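Local coordinates for DNA repair protein XRCC1 (Homo sapiens, PDB 3LQC), which acts as a scaffold in DNA single-strand break repair, assembling repair protein complexes, binding poly-ADP-ribose chains and restraining PARP1 activity, at residues G64-E69 against S133-K138; S91-P96 against R109-D114. All blocks are in the same frame, centred on the assembly; numbering follows the deposited sequence.

Both contacts lie in the XRCC1 N-terminal domain, around the neighbouring strands 67-73 and 85-92 of its five-stranded sheet, with 85-92 at one edge. Contact 1 joins strand 67-73 to the end of strand 125-133 within that sheet, mainly through backbone hydrogen bonds, and is only partly buried. Contact 2 is the more buried; it spans from strand 85-92 to strand 108-111 of the three-stranded sheet and relies on the side chains of two phenylalanines and an arginine, the last also bonding a backbone carbonyl. The contacts meet directly, with probable hydrogen bonds from Ser91 N to Val68 O and from Phe93 N to Ala66 O. Both also lie within reach of the chain of another protein.

Contact 1: residues G64-E69 against S133-K138; sequences GSAFVE and SQPYSK
A classic beta bulge pairs Ala66 and Phe67 with the single Ser133 where strands 67-73 and 125-133 meet as antiparallel neighbours. The evidence is one shared acceptor: Ser133 O accepts hydrogen bonds from Ala66 N at 2.8 Å and Phe67 N at 2.9 Å, the first the more bent, with an N-H...O angle of 134°. The return bond, Ser133 N to Phe67 O, is 2.9 Å and nearly straight at 173°; together with the Phe67 N bond it makes Phe67 and Ser133 a hydrogen-bonded pair. Their side chains share a sheet face, and Ser133 CB lies against the edge of the Phe67 ring, 3.7 Å from CD2. A water held by Ser133 OG bonds Phe67 O weakly.

Beyond the bulge, Gln134 reaches back. Its CG is anti to the backbone N, and a bend at chi2 (40°) sets CD so that the amide turns toward Gly64: NE2 donates a hydrogen bond to Gly64 O at 3.0 Å, with that oxygen in the amide plane. NE2 also hydrogen-bonds Ser99 OG, while OE1 accepts Tyr136 N at 2.9 Å, so in this conformer, one of two modelled, both ends of the amide are engaged. Tyr136 crosses Phe67 at about a right angle; its OH lies at the Phe67 ring edge, 3.8 Å from CZ, and hydrogen-bonds the backbone of the chain of another protein. Ala66 CB touches Tyr136 CD2 at 4.1 Å.

Helix 96-101 packs beside this corner, its Ser99 meeting Ala66 and Tyr136, while strand 85-92 flanks strand 67-73 on the side away from strand 125-133.

Contact 2: residues S91-P96 against R109-D114; sequences SSFMSP and RMFGPD
Arg109, Phe93 and Phe111 form a buried contact between two sheets: Phe93 follows strand 85-92, at the edge of the five-stranded sheet, and the other two belong to strand 108-111, at the edge of the three-stranded one. No beta bridge joins these segments, and the nearest CA atoms, of Phe93 and Arg109, are 8.2 Å apart, so the contact is made by side chains reaching across, one of them to a backbone carbonyl.

Arg109 covers much of the interval, with its aliphatic part against Phe93. Its CD lies 3.8 Å above the plane of the Phe93 ring, over one face and offset toward the rim, in a CH-pi contact, and CG comes within 3.7 Å of Phe93 CE1. The chain then bends at chi3 (61°), and NH1 donates to Ser92 O at 2.7 Å. That hydrogen bond uses a lone pair in the carbonyl plane, though the angle at the hydrogen is only 136°. Phe93 and Phe111 meet tip to tip, CZ to CZ at 4.0 Å, with Phe93 CZ near the plane of the Phe111 ring. Arg109 CZ is 5.6 Å from the Phe93 centroid, so any cation-pi attraction is weak.

The chemistry divides along Arg109: hydrocarbon packs against Phe93, while the guanidinium, with Phe111 CE2 over one face, hydrogen-bonds Ser92 O and makes a salt bridge through NH1 to an acidic side chain of another protein's chain.

Contact 1: residues G64-E69 against S133-K138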
loop_
_atom_site.group_PDB
_atom_site.type_symbol
_atom_site.label_atom_id
_atom_site.label_comp_id
_atom_site.label_asym_id
_atom_site.label_seq_id
_atom_site.Cartn_x
_atom_site.Cartn_y
_atom_site.Cartn_z
ATOM N N GLY A 64 -4.399 -5.071 19.785
ATOM C CA GLY A 64 -4.916 -3.749 19.481
ATOM C C GLY A 64 -3.975 -2.852 18.702
ATOM O O GLY A 64 -4.257 -1.669 18.533
ATOM N N SER A 65 -2.857 -3.402 18.242
ATOM C CA SER A 65 -1.911 -2.642 17.431
ATOM C C SER A 65 -2.390 -2.603 15.987
ATOM O O SER A 65 -2.983 -3.566 15.505
ATOM C CB SER A 65 -0.523 -3.286 17.467
ATOM O OG SER A 65 0.062 -3.194 18.745
ATOM N N ALA A 66 -2.118 -1.504 15.288
ATOM C CA ALA A 66 -2.401 -1.432 13.861
ATOM C C ALA A 66 -1.269 -2.070 13.068
ATOM O O ALA A 66 -1.511 -2.793 12.100
ATOM C CB ALA A 66 -2.612 0.004 13.424
ATOM N N PHE A 67 -0.035 -1.792 13.482
ATOM C CA PHE A 67 1.144 -2.329 12.808
ATOM C C PHE A 67 2.104 -2.902 13.827
ATOM O O PHE A 67 2.163 -2.429 14.951
ATOM C CB PHE A 67 1.875 -1.246 12.011
ATOM C CG PHE A 67 0.970 -0.333 11.252
ATOM C CD1 PHE A 67 0.100 -0.833 10.301
ATOM C CD2 PHE A 67 0.997 1.038 11.486
ATOM C CE1 PHE A 67 -0.735 0.006 9.601
ATOM C CE2 PHE A 67 0.153 1.896 10.787
ATOM C CZ PHE A 67 -0.710 1.378 9.840
ATOM N N VAL A 68 2.857 -3.921 13.429
ATOM C CA VAL A 68 3.921 -4.455 14.267
ATOM C C VAL A 68 5.167 -4.661 13.421
ATOM O O VAL A 68 5.080 -5.108 12.278
ATOM C CB VAL A 68 3.536 -5.788 14.925
ATOM C CG1 VAL A 68 4.627 -6.228 15.873
ATOM C CG2 VAL A 68 2.222 -5.664 15.663
ATOM N N GLU A 69 6.323 -4.316 13.981
ATOM C CA GLU A 69 7.593 -4.488 13.291
ATOM C C GLU A 69 8.592 -5.146 14.239
ATOM O O GLU A 69 8.589 -4.867 15.435
ATOM C CB GLU A 69 8.126 -3.129 12.840
ATOM C CG GLU A 69 9.447 -3.159 12.091
ATOM C CD GLU A 69 10.038 -1.774 11.948
ATOM O OE1 GLU A 69 10.840 -1.550 11.015
ATOM O OE2 GLU A 69 9.679 -0.900 12.766
ATOM N N SER A 133 2.561 -0.059 16.491
ATOM C CA SER A 133 2.055 1.250 16.104
ATOM C C SER A 133 0.544 1.237 16.048
ATOM O O SER A 133 -0.059 0.319 15.490
ATOM C CB SER A 133 2.624 1.672 14.757
ATOM O OG SER A 133 3.997 1.980 14.868
ATOM N N GLN A 134 -0.067 2.259 16.634
ATOM C CA GLN A 134 -1.519 2.367 16.647
ATOM C C GLN A 134 -1.930 3.831 16.701
ATOM O O GLN A 134 -2.360 4.322 17.744
ATOM C CB GLN A 134 -2.107 1.589 17.827
ATOM C CG GLN A 134 -3.636 1.609 17.907
ATOM C CD GLN A 134 -4.304 1.472 16.550
ATOM O OE1 GLN A 134 -4.405 2.439 15.798
ATOM N NE2 GLN A 134 -4.771 0.271 16.237
ATOM N N PRO A 135 -1.800 4.528 15.559
ATOM C CA PRO A 135 -2.045 5.964 15.403
ATOM C C PRO A 135 -3.524 6.288 15.438
ATOM O O PRO A 135 -3.873 7.458 15.571
ATOM C CB PRO A 135 -1.527 6.270 13.990
ATOM C CG PRO A 135 -0.958 5.021 13.465
ATOM C CD PRO A 135 -1.480 3.890 14.275
ATOM N N TYR A 136 -4.370 5.269 15.303
ATOM C CA TYR A 136 -5.805 5.474 15.118
ATOM C C TYR A 136 -6.580 5.294 16.413
ATOM O O TYR A 136 -7.742 5.671 16.505
ATOM C CB TYR A 136 -6.337 4.524 14.036
ATOM C CG TYR A 136 -5.443 4.496 12.827
ATOM C CD1 TYR A 136 -5.228 5.648 12.082
ATOM C CD2 TYR A 136 -4.786 3.334 12.443
ATOM C CE1 TYR A 136 -4.401 5.643 10.979
ATOM C CE2 TYR A 136 -3.944 3.322 11.339
ATOM C CZ TYR A 136 -3.758 4.481 10.614
ATOM O OH TYR A 136 -2.925 4.499 9.523
ATOM N N SER A 137 -5.920 4.715 17.408
ATOM C CA SER A 137 -6.531 4.451 18.697
ATOM C C SER A 137 -5.497 4.699 19.793
ATOM O O SER A 137 -5.215 3.823 20.604
ATOM C CB SER A 137 -7.039 3.007 18.743
ATOM O OG SER A 137 -7.936 2.810 19.823
ATOM N N LYS A 138 -4.931 5.902 19.794
ATOM C CA LYS A 138 -3.870 6.292 20.721
ATOM C C LYS A 138 -4.142 5.919 22.176
ATOM O O LYS A 138 -3.224 5.585 22.924
ATOM C CB LYS A 138 -3.673 7.808 20.680
ATOM C CG LYS A 138 -3.111 8.357 19.413
ATOM C CD LYS A 138 -3.056 9.874 19.495
HETATM O O HOH W 1 5.035 -0.749 14.134
#

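Contact 2: residues S91-P96 against R109-D114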
loop_
_atom_site.group_PDB
_atom_site.type_symbol
_atom_site.label_atom_id
_atom_site.label_comp_id
_atom_site.label_asym_id
_atom_site.label_seq_id
_atom_site.Cartn_x
_atom_site.Cartn_y
_atom_site.Cartn_z
ATOM N N SER A 91 4.197 -4.706 9.700
ATOM C CA SER A 91 3.115 -5.523 9.177
ATOM C C SER A 91 1.758 -5.161 9.781
ATOM O O SER A 91 1.662 -4.792 10.952
ATOM C CB SER A 91 3.426 -7.001 9.405
ATOM O OG SER A 91 4.654 -7.333 8.788
ATOM N N SER A 92 0.716 -5.285 8.961
ATOM C CA SER A 92 -0.638 -4.864 9.319
ATOM C C SER A 92 -1.361 -5.873 10.209
ATOM O O SER A 92 -1.294 -7.081 9.988
ATOM C CB SER A 92 -1.446 -4.613 8.043
ATOM O OG SER A 92 -2.815 -4.453 8.322
ATOM N N PHE A 93 -2.048 -5.368 11.221
ATOM C CA PHE A 93 -2.839 -6.214 12.101
ATOM C C PHE A 93 -4.247 -5.665 12.259
ATOM O O PHE A 93 -5.176 -6.411 12.557
ATOM C CB PHE A 93 -2.160 -6.375 13.461
ATOM C CG PHE A 93 -1.047 -7.369 13.446
ATOM C CD1 PHE A 93 -1.266 -8.673 13.854
ATOM C CD2 PHE A 93 0.205 -7.016 12.978
ATOM C CE1 PHE A 93 -0.244 -9.605 13.819
ATOM C CE2 PHE A 93 1.226 -7.944 12.939
ATOM C CZ PHE A 93 1.002 -9.238 13.362
ATOM N N MET A 94 -4.399 -4.360 12.047
ATOM C CA MET A 94 -5.718 -3.733 12.037
ATOM C C MET A 94 -5.755 -2.616 11.015
ATOM O O MET A 94 -4.750 -1.942 10.788
ATOM C CB MET A 94 -6.063 -3.151 13.409
ATOM C CG MET A 94 -5.983 -4.142 14.542
ATOM S SD MET A 94 -6.390 -3.377 16.116
ATOM C CE MET A 94 -8.142 -3.070 15.935
ATOM N N SER A 95 -6.922 -2.412 10.414
ATOM C CA SER A 95 -7.136 -1.261 9.551
ATOM C C SER A 95 -7.433 -0.063 10.429
ATOM O O SER A 95 -7.724 -0.219 11.619
ATOM C CB SER A 95 -8.326 -1.507 8.629
ATOM O OG SER A 95 -9.508 -1.595 9.393
ATOM N N PRO A 96 -7.357 1.143 9.853
ATOM C CA PRO A 96 -7.783 2.344 10.580
ATOM C C PRO A 96 -9.229 2.239 11.077
ATOM O O PRO A 96 -9.490 2.633 12.220
ATOM C CB PRO A 96 -7.635 3.448 9.530
ATOM C CG PRO A 96 -6.513 2.960 8.663
ATOM C CD PRO A 96 -6.709 1.472 8.573
ATOM N N ARG A 109 -0.696 -13.641 13.398
ATOM C CA ARG A 109 -0.032 -13.942 12.136
ATOM C C ARG A 109 1.289 -14.659 12.387
ATOM O O ARG A 109 2.045 -14.284 13.287
ATOM C CB ARG A 109 0.187 -12.671 11.309
ATOM C CG ARG A 109 -1.092 -11.905 11.033
ATOM C CD ARG A 109 -0.830 -10.650 10.225
ATOM N NE ARG A 109 -0.240 -10.950 8.929
ATOM C CZ ARG A 109 0.246 -10.025 8.111
ATOM N NH1 ARG A 109 0.203 -8.751 8.465
ATOM N NH2 ARG A 109 0.773 -10.373 6.945
ATOM N N MET A 110 1.539 -15.700 11.599
ATOM C CA MET A 110 2.787 -16.444 11.645
ATOM C C MET A 110 3.644 -15.969 10.496
ATOM O O MET A 110 3.146 -15.800 9.388
ATOM C CB MET A 110 2.520 -17.941 11.476
ATOM C CG MET A 110 1.252 -18.447 12.170
ATOM S SD MET A 110 1.390 -18.489 13.965
ATOM C CE MET A 110 -0.096 -19.366 14.434
ATOM N N PHE A 111 4.931 -15.764 10.753
ATOM C CA PHE A 111 5.856 -15.333 9.710
ATOM C C PHE A 111 7.038 -16.290 9.610
ATOM O O PHE A 111 8.000 -16.179 10.365
ATOM C CB PHE A 111 6.339 -13.902 9.975
ATOM C CG PHE A 111 5.219 -12.908 10.163
ATOM C CD1 PHE A 111 4.583 -12.782 11.387
ATOM C CD2 PHE A 111 4.795 -12.105 9.111
ATOM C CE1 PHE A 111 3.547 -11.874 11.564
ATOM C CE2 PHE A 111 3.760 -11.197 9.281
ATOM C CZ PHE A 111 3.136 -11.080 10.514
ATOM N N GLY A 112 6.954 -17.238 8.684
ATOM C CA GLY A 112 8.011 -18.211 8.494
ATOM C C GLY A 112 9.215 -17.603 7.812
ATOM O O GLY A 112 9.213 -16.420 7.484
ATOM N N PRO A 113 10.254 -18.414 7.581
ATOM C CA PRO A 113 11.503 -17.894 7.012
ATOM C C PRO A 113 11.195 -17.059 5.788
ATOM O O PRO A 113 11.871 -16.081 5.468
ATOM C CB PRO A 113 12.249 -19.165 6.587
ATOM C CG PRO A 113 11.709 -20.236 7.458
ATOM C CD PRO A 113 10.276 -19.878 7.740
ATOM N N ASP A 114 10.140 -17.467 5.109
ATOM C CA ASP A 114 9.763 -16.891 3.838
ATOM C C ASP A 114 9.392 -15.421 3.966
ATOM O O ASP A 114 9.636 -14.623 3.059
ATOM C CB ASP A 114 8.580 -17.669 3.277
ATOM C CG ASP A 114 8.151 -17.162 1.934
ATOM O OD1 ASP A 114 9.041 -16.794 1.133
ATOM O OD2 ASP A 114 6.927 -17.129 1.682
#